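PDB 5L6G: xylooligosaccharide oxidase from Myceliophthora thermophila, which oxidises the C1 hydroxyl of xylooligosaccharides and related sugars to lactones with a bicovalently bound FAD, passing the electrons to molecular oxygen to give hydrogen peroxide. Local coordinates for residues His163-Gly168 against Asp181-Ala186; Val196-Ser199 against Asp205-Trp208; Gly397-Arg402 against Gly446-Tyr451. All coordinates share one frame; numbering follows the deposited sequence.

From the N terminus, contact 1 comes first: helix 160-165 and the loop after it turn back, over twelve intervening residues, onto the start of strand 183-189. Contact 2 follows in series and closes a shorter loop, in which strand 195-199 runs on into helix 204-213. The two are joined in one sheet, where A198 pairs with A186 between neighbouring antiparallel strands. Contact 3 closes a loop of 43 residues, bringing the loop before strand 409-417 against the one after strand 445-446. None encloses another. Contact 3 reaches back to both: D181 forms a salt bridge with R402, Y448 OH hydrogen-bonds the backbone N of G168, and W208 and S398 pair through their backbones.

Contact 1: residues His163-Gly168 against Asp181-Ala186; sequences HSLHGG and DWITSA. With FAD (flavin-adenine dinucleotide), chain D; XYP (beta-D-xylopyranose), chain J.
I183 turns its CG1 anti to its own carbonyl carbon (chi1 -61°) and runs on extended (chi2 172°), which carries CD1 straight out to S164, where a chi1 of 68° tucks OG back along the helix to bond the carbonyl of V160. Here, in the FAD-binding PCMH-type domain, the end of helix 160-165 packs on the first residue of strand 183-189, a strand paired antiparallel with 219-229 and carrying a classic beta bulge, in which T184 and S185 both face R224. The methyl CD1 of I183 lies 3.7 Å from S164 O and 3.8 Å from S164 OG, plain van der Waals contact. L165 adds a looser touch, its CD2 standing 4.3 Å from I183 CD1, while F207 of helix 204-213 and F225 also pack on I183.

The segment 163-168 uses its other side for the cofactor. L165 divides its branches: CD2 goes to the isoleucine, and CD1 rests 3.4 Å from C2A of the FAD adenine. H166 brings CE1 toward the ribose oxygen O4B, and its two ring nitrogens are held by G162 O and S215 OG. Through H163 the same stretch reaches the ribityl chain, ND1 hydrogen-bonding FAD O2' at 2.8 Å. The imidazole is fixed at its other nitrogen as well, since NE2 takes the backbone N-H of G153. G168 CA lies over one face of that ring, 3.2 Å above its plane and toward the rim. A side chain on G168 would run into H163 NE2. On the far segment, a xylose bound away from the flavin puts O4 2.5 Å from D181 O, so short that the detail of the bond is doubtful, and its O3 lies over one face of the W182 ring.

Contact 2: residues Val196-Ser199 against Asp205-Trp208; sequences VTAS and DLFW
V196, the first residue of the strand segment, reaches across with CG2, which meets L206 CD2 at 3.5 Å, tighter than a usual carbon-carbon contact. The two side chains slant across one another, and V188 of the adjoining strand and L190 touch the same valine. T197 turns away from the helix; its OG1 bonds to D187, and its carbonyl receives ND2 of N203 just ahead of helix 204-213. A198 points its CB back at the helix: it packs on L206 CG at 3.9 Å and on F207 CD1 at 4.0 Å, so one small methyl fits between the two helix side chains.

This is an antiparallel strand followed by a short turn and a helix, the helix packing along strand 195-199 inside the FAD-binding PCMH-type domain. S199 directs its side chain away, where OG bonds to the backbone N of T201, and offers its backbone instead. Its CA stands over the centre of the F207 ring, 3.5 Å from the centroid and 11° off the normal, a CH-pi contact. The ring gets there with CG anti to the N of F207 itself (chi1 -163°), and T184 O approaches its far end at CZ. An alanine in place of this phenylalanine is likely to leave the S199 backbone without its aromatic cover and open a gap beside I183, which packs on the same ring.

Contact 3: residues Gly397-Arg402 against Gly446-Tyr451; sequences GSYAFR and GMYINY. With FAD (flavin-adenine dinucleotide), chain D; XYP (beta-D-xylopyranose), chain H.
F401 and G446 make an unusual fit, because the phenyl ring occupies the place of a missing side chain: a CB on the glycine would fall only 2.5 Å from F401 CE1. Apart from G446, at the end of strand 445-446, both segments are loop, and the second belongs to the berberine-bridge-enzyme-like region, leading from that strand to the flavin. F401 CE2 also reaches the carbonyl of M447, 3.3 Å from O, and H407 meets the ring edge-to-face.

Further along, Y448 presents CE1 at the edge of the Y399 ring, in its plane and 4.0 Å from CE1 of Y399. The polar end of Y399 goes to Y382 OH. Y448, with CG anti to its backbone N (chi1 176°), extends its OH to FAD O2 in a hydrogen bond of 2.5 Å, shorter than usual and of doubtful exact length. The same OH accepts the backbone N-H of G168 and ND2 of N450, the latter in the amide plane with an N-H...O angle of 163°. N450 ND2 also bonds the carbonyl of H163, and OD1 takes FAD O4'. Y451, a substrate-binding residue, joins its OH to O1 of the bound xylose at 2.5 Å, again very short.

Contact 1: residues His163-Gly168 against Asp181-Ala186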
loop_
_atom_site.group_PDB
_atom_site.type_symbol
_atom_site.label_atom_id
_atom_site.label_comp_id
_atom_site.label_asym_id
_atom_site.label_seq_id
_atom_site.Cartn_x
_atom_site.Cartn_y
_atom_site.Cartn_z
ATOM N N HIS A 163 -3.316 -2.019 3.888
ATOM C CA HIS A 163 -2.849 -2.377 2.576
ATOM C C HIS A 163 -3.993 -2.545 1.588
ATOM O O HIS A 163 -3.989 -1.895 0.534
ATOM C CB HIS A 163 -1.998 -3.636 2.691
ATOM C CG HIS A 163 -1.343 -4.046 1.419
ATOM N ND1 HIS A 163 -0.220 -3.428 0.915
ATOM C CD2 HIS A 163 -1.631 -5.064 0.573
ATOM C CE1 HIS A 163 0.147 -4.042 -0.196
ATOM N NE2 HIS A 163 -0.684 -5.048 -0.410
ATOM N N SER A 164 -4.958 -3.407 1.906
ATOM C CA SER A 164 -6.005 -3.788 0.937
ATOM C C SER A 164 -7.035 -2.687 0.748
ATOM O O SER A 164 -7.700 -2.634 -0.271
ATOM C CB SER A 164 -6.711 -5.092 1.331
ATOM O OG SER A 164 -7.496 -4.939 2.506
ATOM N N LEU A 165 -7.157 -1.804 1.721
ATOM C CA LEU A 165 -8.179 -0.771 1.652
ATOM C C LEU A 165 -7.751 0.443 0.843
ATOM O O LEU A 165 -8.584 1.282 0.518
ATOM C CB LEU A 165 -8.639 -0.345 3.053
ATOM C CG LEU A 165 -9.411 -1.417 3.841
ATOM C CD1 LEU A 165 -9.660 -0.928 5.254
ATOM C CD2 LEU A 165 -10.707 -1.828 3.146
ATOM N N HIS A 166 -6.481 0.528 0.499
ATOM C CA HIS A 166 -6.021 1.633 -0.319
ATOM C C HIS A 166 -5.322 1.232 -1.586
ATOM O O HIS A 166 -4.739 2.094 -2.249
ATOM C CB HIS A 166 -5.103 2.511 0.485
ATOM C CG HIS A 166 -5.705 2.943 1.776
ATOM N ND1 HIS A 166 -5.587 2.202 2.927
ATOM C CD2 HIS A 166 -6.458 4.017 2.092
ATOM C CE1 HIS A 166 -6.233 2.812 3.906
ATOM N NE2 HIS A 166 -6.756 3.921 3.428
ATOM N N GLY A 167 -5.359 -0.056 -1.923
ATOM C CA GLY A 167 -4.767 -0.519 -3.181
ATOM C C GLY A 167 -4.030 -1.823 -2.916
ATOM O O GLY A 167 -4.671 -2.850 -2.651
ATOM N N GLY A 168 -2.696 -1.761 -2.950
ATOM C CA GLY A 168 -1.850 -2.883 -2.608
ATOM C C GLY A 168 -1.278 -3.549 -3.841
ATOM O O GLY A 168 -1.913 -4.402 -4.441
ATOM N N ASP A 181 -8.571 -5.491 -5.127
ATOM C CA ASP A 181 -9.361 -6.193 -6.141
ATOM C C ASP A 181 -9.791 -7.590 -5.760
ATOM O O ASP A 181 -10.624 -8.203 -6.440
ATOM C CB ASP A 181 -8.572 -6.237 -7.446
ATOM C CG ASP A 181 -8.320 -4.855 -7.998
ATOM O OD1 ASP A 181 -9.245 -4.025 -7.878
ATOM O OD2 ASP A 181 -7.221 -4.600 -8.537
ATOM N N TRP A 182 -9.222 -8.120 -4.685
ATOM C CA TRP A 182 -9.568 -9.471 -4.251
ATOM C C TRP A 182 -10.556 -9.457 -3.091
ATOM O O TRP A 182 -11.052 -10.508 -2.678
ATOM C CB TRP A 182 -8.284 -10.245 -3.958
ATOM C CG TRP A 182 -7.618 -10.426 -5.215
ATOM C CD1 TRP A 182 -6.773 -9.564 -5.814
ATOM C CD2 TRP A 182 -7.837 -11.489 -6.136
ATOM N NE1 TRP A 182 -6.430 -10.023 -7.053
ATOM C CE2 TRP A 182 -7.063 -11.216 -7.272
ATOM C CE3 TRP A 182 -8.617 -12.655 -6.106
ATOM C CZ2 TRP A 182 -7.017 -12.070 -8.361
ATOM C CZ3 TRP A 182 -8.572 -13.497 -7.189
ATOM C CH2 TRP A 182 -7.782 -13.201 -8.305
ATOM N N ILE A 183 -10.893 -8.266 -2.605
ATOM C CA ILE A 183 -11.912 -8.160 -1.580
ATOM C C ILE A 183 -13.269 -8.471 -2.210
ATOM O O ILE A 183 -13.661 -7.853 -3.209
ATOM C CB ILE A 183 -11.956 -6.768 -0.930
ATOM C CG1 ILE A 183 -10.617 -6.454 -0.259
ATOM C CG2 ILE A 183 -13.107 -6.722 0.069
ATOM C CD1 ILE A 183 -10.506 -5.024 0.248
ATOM N N THR A 184 -13.981 -9.439 -1.643
ATOM C CA THR A 184 -15.344 -9.727 -2.095
ATOM C C THR A 184 -16.397 -9.193 -1.118
ATOM O O THR A 184 -17.518 -8.896 -1.523
ATOM C CB THR A 184 -15.559 -11.232 -2.376
ATOM O OG1 THR A 184 -16.840 -11.423 -2.981
ATOM C CG2 THR A 184 -15.498 -12.039 -1.120
ATOM N N SER A 185 -16.050 -9.090 0.157
ATOM C CA SER A 185 -16.924 -8.446 1.127
ATOM C C SER A 185 -16.141 -8.052 2.375
ATOM O O SER A 185 -15.034 -8.530 2.612
ATOM C CB SER A 185 -18.117 -9.343 1.494
ATOM O OG SER A 185 -17.708 -10.445 2.286
ATOM N N ALA A 186 -16.734 -7.176 3.171
ATOM C CA ALA A 186 -16.118 -6.724 4.405
ATOM C C ALA A 186 -17.213 -6.446 5.416
ATOM O O ALA A 186 -18.254 -5.899 5.055
ATOM C CB ALA A 186 -15.322 -5.455 4.174
HETATM P PA FAD D . -1.625 0.793 9.381
HETATM O O1A FAD D . -2.077 -0.132 10.487
HETATM O O2A FAD D . -0.631 1.847 9.754
HETATM O O5B FAD D . -2.871 1.369 8.615
HETATM C C5B FAD D . -2.774 2.248 7.490
HETATM C C4B FAD D . -4.068 3.013 7.327
HETATM O O4B FAD D . -5.141 2.091 7.120
HETATM C C3B FAD D . -4.433 3.823 8.560
HETATM O O3B FAD D . -5.154 4.971 8.168
HETATM C C2B FAD D . -5.351 2.901 9.320
HETATM O O2B FAD D . -6.198 3.571 10.246
HETATM C C1B FAD D . -6.086 2.221 8.188
HETATM N N9A FAD D . -6.569 0.903 8.606
HETATM C C8A FAD D . -5.874 -0.115 9.103
HETATM N N7A FAD D . -6.687 -1.160 9.388
HETATM C C5A FAD D . -7.912 -0.767 9.038
HETATM C C6A FAD D . -9.240 -1.373 9.102
HETATM N N6A FAD D . -9.316 -2.632 9.576
HETATM N N1A FAD D . -10.286 -0.629 8.689
HETATM C C2A FAD D . -10.169 0.612 8.209
HETATM N N3A FAD D . -8.957 1.237 8.121
HETATM C C4A FAD D . -7.835 0.581 8.525
HETATM N N1 FAD D . 2.475 -1.114 -0.320
HETATM C C2 FAD D . 2.262 -1.635 -1.570
HETATM O O2 FAD D . 1.280 -1.221 -2.246
HETATM N N3 FAD D . 3.068 -2.606 -2.064
HETATM C C4 FAD D . 4.109 -3.119 -1.365
HETATM O O4 FAD D . 4.870 -4.023 -1.813
HETATM C C4X FAD D . 4.407 -2.602 -0.012
HETATM N N5 FAD D . 5.435 -3.055 0.762
HETATM C C5X FAD D . 5.683 -2.583 2.040
HETATM C C6 FAD D . 6.724 -3.075 2.838
HETATM C C7 FAD D . 6.937 -2.543 4.121
HETATM C C7M FAD D . 8.083 -3.088 4.938
HETATM C C8 FAD D . 6.031 -1.482 4.681
HETATM C C8M FAD D . 6.195 -0.941 6.097
HETATM C C9 FAD D . 4.997 -1.020 3.874
HETATM C C9A FAD D . 4.793 -1.512 2.572
HETATM N N10 FAD D . 3.753 -1.032 1.733
HETATM C C10 FAD D . 3.511 -1.535 0.452
HETATM C "C1'" FAD D . 2.839 0.020 2.163
HETATM C "C2'" FAD D . 1.598 -0.524 2.797
HETATM O "O2'" FAD D . 0.745 -0.974 1.740
HETATM C "C3'" FAD D . 0.933 0.647 3.497
HETATM O "O3'" FAD D . 1.813 1.239 4.460
HETATM C "C4'" FAD D . -0.334 0.139 4.191
HETATM O "O4'" FAD D . -1.299 1.200 4.225
HETATM C "C5'" FAD D . 0.013 -0.361 5.570
HETATM O "O5'" FAD D . -1.060 -1.161 6.073
HETATM P P FAD D . -1.051 -1.494 7.615
HETATM O O1P FAD D . -2.327 -2.159 8.026
HETATM O O2P FAD D . 0.225 -2.186 7.977
HETATM O O3P FAD D . -0.850 -0.034 8.243
HETATM O O1 XYP J . -7.726 -10.524 -12.888
HETATM C C1 XYP J . -8.791 -9.946 -12.123
HETATM C C2 XYP J . -9.597 -11.049 -11.437
HETATM C C3 XYP J . -10.627 -10.472 -10.468
HETATM C C4 XYP J . -9.990 -9.403 -9.579
HETATM C C5 XYP J . -9.229 -8.376 -10.415
HETATM O O2 XYP J . -10.243 -11.825 -12.452
HETATM O O3 XYP J . -11.202 -11.507 -9.647
HETATM O O4 XYP J . -11.013 -8.758 -8.815
HETATM O O5 XYP J . -8.227 -9.046 -11.164
#

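Contact 2: residues Val196-Ser199 against Asp205-Trp208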
loop_
_atom_site.group_PDB
_atom_site.type_symbol
_atom_site.label_atom_id
_atom_site.label_comp_id
_atom_site.label_asym_id
_atom_site.label_seq_id
_atom_site.Cartn_x
_atom_site.Cartn_y
_atom_site.Cartn_z
ATOM N N VAL A 196 -22.161 -3.278 9.512
ATOM C CA VAL A 196 -22.694 -3.434 8.173
ATOM C C VAL A 196 -21.768 -4.372 7.467
ATOM O O VAL A 196 -20.608 -4.464 7.830
ATOM C CB VAL A 196 -22.775 -2.105 7.386
ATOM C CG1 VAL A 196 -23.887 -1.199 7.923
ATOM C CG2 VAL A 196 -21.454 -1.389 7.392
ATOM N N THR A 197 -22.300 -5.087 6.492
ATOM C CA THR A 197 -21.494 -5.863 5.587
ATOM C C THR A 197 -21.585 -5.139 4.259
ATOM O O THR A 197 -22.685 -4.778 3.806
ATOM C CB THR A 197 -21.993 -7.310 5.456
ATOM O OG1 THR A 197 -21.845 -7.975 6.716
ATOM C CG2 THR A 197 -21.221 -8.071 4.367
ATOM N N ALA A 198 -20.431 -4.941 3.642
ATOM C CA ALA A 198 -20.330 -4.266 2.356
ATOM C C ALA A 198 -19.864 -5.261 1.302
ATOM O O ALA A 198 -18.957 -6.052 1.534
ATOM C CB ALA A 198 -19.385 -3.089 2.450
ATOM N N SER A 199 -20.520 -5.232 0.158
ATOM C CA SER A 199 -20.190 -6.091 -0.965
ATOM C C SER A 199 -20.772 -5.446 -2.221
ATOM O O SER A 199 -21.345 -4.358 -2.162
ATOM C CB SER A 199 -20.784 -7.485 -0.757
ATOM O OG SER A 199 -22.185 -7.471 -0.949
ATOM N N ASP A 205 -22.357 1.638 -2.070
ATOM C CA ASP A 205 -21.585 2.885 -1.923
ATOM C C ASP A 205 -20.400 2.712 -0.973
ATOM O O ASP A 205 -19.303 3.191 -1.245
ATOM C CB ASP A 205 -22.441 4.031 -1.415
ATOM C CG ASP A 205 -23.414 4.545 -2.444
ATOM O OD1 ASP A 205 -23.195 4.366 -3.665
ATOM O OD2 ASP A 205 -24.439 5.126 -2.012
ATOM N N LEU A 206 -20.640 2.049 0.153
ATOM C CA LEU A 206 -19.598 1.798 1.139
ATOM C C LEU A 206 -18.563 0.846 0.558
ATOM O O LEU A 206 -17.368 1.041 0.742
ATOM C CB LEU A 206 -20.204 1.213 2.424
ATOM C CG LEU A 206 -19.209 0.680 3.460
ATOM C CD1 LEU A 206 -18.201 1.748 3.849
ATOM C CD2 LEU A 206 -19.946 0.177 4.688
ATOM N N PHE A 207 -19.020 -0.175 -0.154
ATOM C CA PHE A 207 -18.103 -1.116 -0.779
ATOM C C PHE A 207 -17.196 -0.375 -1.753
ATOM O O PHE A 207 -15.984 -0.568 -1.765
ATOM C CB PHE A 207 -18.878 -2.210 -1.496
ATOM C CG PHE A 207 -18.048 -3.411 -1.812
ATOM C CD1 PHE A 207 -17.318 -4.033 -0.810
ATOM C CD2 PHE A 207 -17.999 -3.921 -3.082
ATOM C CE1 PHE A 207 -16.547 -5.152 -1.081
ATOM C CE2 PHE A 207 -17.233 -5.049 -3.364
ATOM C CZ PHE A 207 -16.508 -5.658 -2.355
ATOM N N TRP A 208 -17.792 0.510 -2.542
ATOM C CA TRP A 208 -17.031 1.388 -3.435
ATOM C C TRP A 208 -16.035 2.237 -2.636
ATOM O O TRP A 208 -14.845 2.235 -2.941
ATOM C CB TRP A 208 -17.995 2.264 -4.257
ATOM C CG TRP A 208 -17.312 3.190 -5.227
ATOM C CD1 TRP A 208 -16.991 2.930 -6.516
ATOM C CD2 TRP A 208 -16.875 4.530 -4.966
ATOM N NE1 TRP A 208 -16.381 4.025 -7.087
ATOM C CE2 TRP A 208 -16.291 5.016 -6.147
ATOM C CE3 TRP A 208 -16.918 5.361 -3.844
ATOM C CZ2 TRP A 208 -15.761 6.293 -6.240
ATOM C CZ3 TRP A 208 -16.400 6.630 -3.940
ATOM C CH2 TRP A 208 -15.821 7.084 -5.123
#

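Contact 3: residues Gly397-Arg402 against Gly446-Tyr451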
loop_
_atom_site.group_PDB
_atom_site.type_symbol
_atom_site.label_atom_id
_atom_site.label_comp_id
_atom_site.label_asym_id
_atom_site.label_seq_id
_atom_site.Cartn_x
_atom_site.Cartn_y
_atom_site.Cartn_z
ATOM N N GLY A 397 -14.508 1.002 -7.986
ATOM C CA GLY A 397 -14.082 1.303 -6.618
ATOM C C GLY A 397 -13.493 2.693 -6.514
ATOM O O GLY A 397 -13.175 3.307 -7.525
ATOM N N SER A 398 -13.337 3.193 -5.302
ATOM C CA SER A 398 -12.828 4.553 -5.124
ATOM C C SER A 398 -11.353 4.677 -5.491
ATOM O O SER A 398 -10.890 5.769 -5.825
ATOM C CB SER A 398 -13.030 5.021 -3.696
ATOM O OG SER A 398 -12.322 4.183 -2.811
ATOM N N TYR A 399 -10.609 3.572 -5.444
ATOM C CA TYR A 399 -9.216 3.594 -5.889
ATOM C C TYR A 399 -9.153 4.234 -7.298
ATOM O O TYR A 399 -9.844 3.795 -8.210
ATOM C CB TYR A 399 -8.598 2.188 -5.858
ATOM C CG TYR A 399 -7.154 2.199 -6.315
ATOM C CD1 TYR A 399 -6.130 2.397 -5.399
ATOM C CD2 TYR A 399 -6.820 2.014 -7.651
ATOM C CE1 TYR A 399 -4.808 2.442 -5.792
ATOM C CE2 TYR A 399 -5.481 2.061 -8.071
ATOM C CZ TYR A 399 -4.486 2.278 -7.127
ATOM O OH TYR A 399 -3.153 2.325 -7.459
ATOM N N ALA A 400 -8.301 5.246 -7.481
ATOM C CA ALA A 400 -8.471 6.191 -8.588
ATOM C C ALA A 400 -7.757 5.834 -9.879
ATOM O O ALA A 400 -8.047 6.391 -10.933
ATOM C CB ALA A 400 -8.045 7.594 -8.149
ATOM N N PHE A 401 -6.794 4.939 -9.798
ATOM C CA PHE A 401 -5.794 4.831 -10.849
ATOM C C PHE A 401 -5.939 3.557 -11.666
ATOM O O PHE A 401 -5.151 2.625 -11.532
ATOM C CB PHE A 401 -4.417 4.984 -10.223
ATOM C CG PHE A 401 -4.307 6.208 -9.351
ATOM C CD1 PHE A 401 -4.448 7.470 -9.898
ATOM C CD2 PHE A 401 -4.088 6.106 -8.007
ATOM C CE1 PHE A 401 -4.374 8.604 -9.108
ATOM C CE2 PHE A 401 -4.010 7.238 -7.208
ATOM C CZ PHE A 401 -4.149 8.483 -7.753
ATOM N N ARG A 402 -6.945 3.562 -12.534
ATOM C CA ARG A 402 -7.335 2.392 -13.314
ATOM C C ARG A 402 -7.245 2.501 -14.829
ATOM O O ARG A 402 -7.560 1.541 -15.520
ATOM C CB ARG A 402 -8.781 2.058 -12.964
ATOM C CG ARG A 402 -8.964 1.732 -11.512
ATOM C CD ARG A 402 -8.153 0.512 -11.092
ATOM N NE ARG A 402 -8.620 0.013 -9.796
ATOM C CZ ARG A 402 -8.235 -1.120 -9.199
ATOM N NH1 ARG A 402 -7.365 -1.964 -9.763
ATOM N NH2 ARG A 402 -8.760 -1.428 -8.020
ATOM N N GLY A 446 -1.040 11.441 -9.997
ATOM C CA GLY A 446 -1.632 11.397 -8.674
ATOM C C GLY A 446 -0.622 10.839 -7.704
ATOM O O GLY A 446 0.554 10.693 -8.036
ATOM N N MET A 447 -1.077 10.527 -6.498
ATOM C CA MET A 447 -0.222 9.937 -5.485
ATOM C C MET A 447 -0.964 8.812 -4.784
ATOM O O MET A 447 -2.166 8.676 -4.931
ATOM C CB MET A 447 0.248 11.006 -4.500
ATOM C CG MET A 447 1.324 11.902 -5.102
ATOM S SD MET A 447 1.774 13.327 -4.091
ATOM C CE MET A 447 3.217 13.923 -4.966
ATOM N N TYR A 448 -0.229 8.022 -4.023
ATOM C CA TYR A 448 -0.694 6.721 -3.566
ATOM C C TYR A 448 -0.529 6.635 -2.079
ATOM O O TYR A 448 0.586 6.577 -1.574
ATOM C CB TYR A 448 0.145 5.651 -4.253
ATOM C CG TYR A 448 -0.092 4.210 -3.869
ATOM C CD1 TYR A 448 -1.353 3.664 -3.852
ATOM C CD2 TYR A 448 0.973 3.374 -3.596
ATOM C CE1 TYR A 448 -1.555 2.323 -3.542
ATOM C CE2 TYR A 448 0.794 2.035 -3.300
ATOM C CZ TYR A 448 -0.464 1.506 -3.291
ATOM O OH TYR A 448 -0.626 0.170 -2.972
ATOM N N ILE A 449 -1.655 6.638 -1.383
ATOM C CA ILE A 449 -1.679 6.730 0.080
ATOM C C ILE A 449 -1.084 5.514 0.813
ATOM O O ILE A 449 -0.753 5.609 1.987
ATOM C CB ILE A 449 -3.110 7.079 0.579
ATOM C CG1 ILE A 449 -3.068 7.632 2.004
ATOM C CG2 ILE A 449 -4.048 5.893 0.435
ATOM C CD1 ILE A 449 -4.428 8.043 2.530
ATOM N N ASN A 450 -0.903 4.374 0.138
ATOM C CA ASN A 450 -0.152 3.306 0.751
ATOM C C ASN A 450 1.320 3.666 0.930
ATOM O O ASN A 450 2.027 3.004 1.674
ATOM C CB ASN A 450 -0.353 1.986 0.015
ATOM C CG ASN A 450 -1.534 1.210 0.560
ATOM O OD1 ASN A 450 -2.021 1.516 1.642
ATOM N ND2 ASN A 450 -1.992 0.206 -0.179
ATOM N N TYR A 451 1.773 4.734 0.272
ATOM C CA TYR A 451 3.048 5.387 0.607
ATOM C C TYR A 451 2.751 6.824 1.105
ATOM O O TYR A 451 3.116 7.843 0.489
ATOM C CB TYR A 451 3.982 5.402 -0.581
ATOM C CG TYR A 451 4.239 4.044 -1.195
ATOM C CD1 TYR A 451 4.521 2.943 -0.413
ATOM C CD2 TYR A 451 4.164 3.856 -2.562
ATOM C CE1 TYR A 451 4.752 1.694 -0.982
ATOM C CE2 TYR A 451 4.371 2.606 -3.127
ATOM C CZ TYR A 451 4.660 1.535 -2.334
ATOM O OH TYR A 451 4.874 0.284 -2.891
HETATM P PA FAD D . -1.625 0.793 9.381
HETATM O O1A FAD D . -2.077 -0.132 10.487
HETATM O O2A FAD D . -0.631 1.847 9.754
HETATM O O5B FAD D . -2.871 1.369 8.615
HETATM C C5B FAD D . -2.774 2.248 7.490
HETATM C C4B FAD D . -4.068 3.013 7.327
HETATM O O4B FAD D . -5.141 2.091 7.120
HETATM C C3B FAD D . -4.433 3.823 8.560
HETATM O O3B FAD D . -5.154 4.971 8.168
HETATM C C2B FAD D . -5.351 2.901 9.320
HETATM O O2B FAD D . -6.198 3.571 10.246
HETATM C C1B FAD D . -6.086 2.221 8.188
HETATM N N9A FAD D . -6.569 0.903 8.606
HETATM C C8A FAD D . -5.874 -0.115 9.103
HETATM N N7A FAD D . -6.687 -1.160 9.388
HETATM C C5A FAD D . -7.912 -0.767 9.038
HETATM C C6A FAD D . -9.240 -1.373 9.102
HETATM N N6A FAD D . -9.316 -2.632 9.576
HETATM N N1A FAD D . -10.286 -0.629 8.689
HETATM C C2A FAD D . -10.169 0.612 8.209
HETATM N N3A FAD D . -8.957 1.237 8.121
HETATM C C4A FAD D . -7.835 0.581 8.525
HETATM N N1 FAD D . 2.475 -1.114 -0.320
HETATM C C2 FAD D . 2.262 -1.635 -1.570
HETATM O O2 FAD D . 1.280 -1.221 -2.246
HETATM N N3 FAD D . 3.068 -2.606 -2.064
HETATM C C4 FAD D . 4.109 -3.119 -1.365
HETATM O O4 FAD D . 4.870 -4.023 -1.813
HETATM C C4X FAD D . 4.407 -2.602 -0.012
HETATM N N5 FAD D . 5.435 -3.055 0.762
HETATM C C5X FAD D . 5.683 -2.583 2.040
HETATM C C6 FAD D . 6.724 -3.075 2.838
HETATM C C7 FAD D . 6.937 -2.543 4.121
HETATM C C7M FAD D . 8.083 -3.088 4.938
HETATM C C8 FAD D . 6.031 -1.482 4.681
HETATM C C8M FAD D . 6.195 -0.941 6.097
HETATM C C9 FAD D . 4.997 -1.020 3.874
HETATM C C9A FAD D . 4.793 -1.512 2.572
HETATM N N10 FAD D . 3.753 -1.032 1.733
HETATM C C10 FAD D . 3.511 -1.535 0.452
HETATM C "C1'" FAD D . 2.839 0.020 2.163
HETATM C "C2'" FAD D . 1.598 -0.524 2.797
HETATM O "O2'" FAD D . 0.745 -0.974 1.740
HETATM C "C3'" FAD D . 0.933 0.647 3.497
HETATM O "O3'" FAD D . 1.813 1.239 4.460
HETATM C "C4'" FAD D . -0.334 0.139 4.191
HETATM O "O4'" FAD D . -1.299 1.200 4.225
HETATM C "C5'" FAD D . 0.013 -0.361 5.570
HETATM O "O5'" FAD D . -1.060 -1.161 6.073
HETATM P P FAD D . -1.051 -1.494 7.615
HETATM O O1P FAD D . -2.327 -2.159 8.026
HETATM O O2P FAD D . 0.225 -2.186 7.977
HETATM O O3P FAD D . -0.850 -0.034 8.243
HETATM O O1 XYP H . 6.941 -1.086 -2.719
HETATM C C1 XYP H . 7.551 -1.655 -1.563
HETATM C C2 XYP H . 8.679 -2.588 -2.000
HETATM C C3 XYP H . 9.494 -3.066 -0.805
HETATM C C4 XYP H . 9.955 -1.874 0.028
HETATM C C5 XYP H . 8.769 -0.976 0.402
HETATM O O2 XYP H . 8.090 -3.706 -2.664
HETATM O O3 XYP H . 10.585 -3.898 -1.235
HETATM O O4 XYP H . 10.544 -2.332 1.251
HETATM O O5 XYP H . 8.018 -0.593 -0.746
#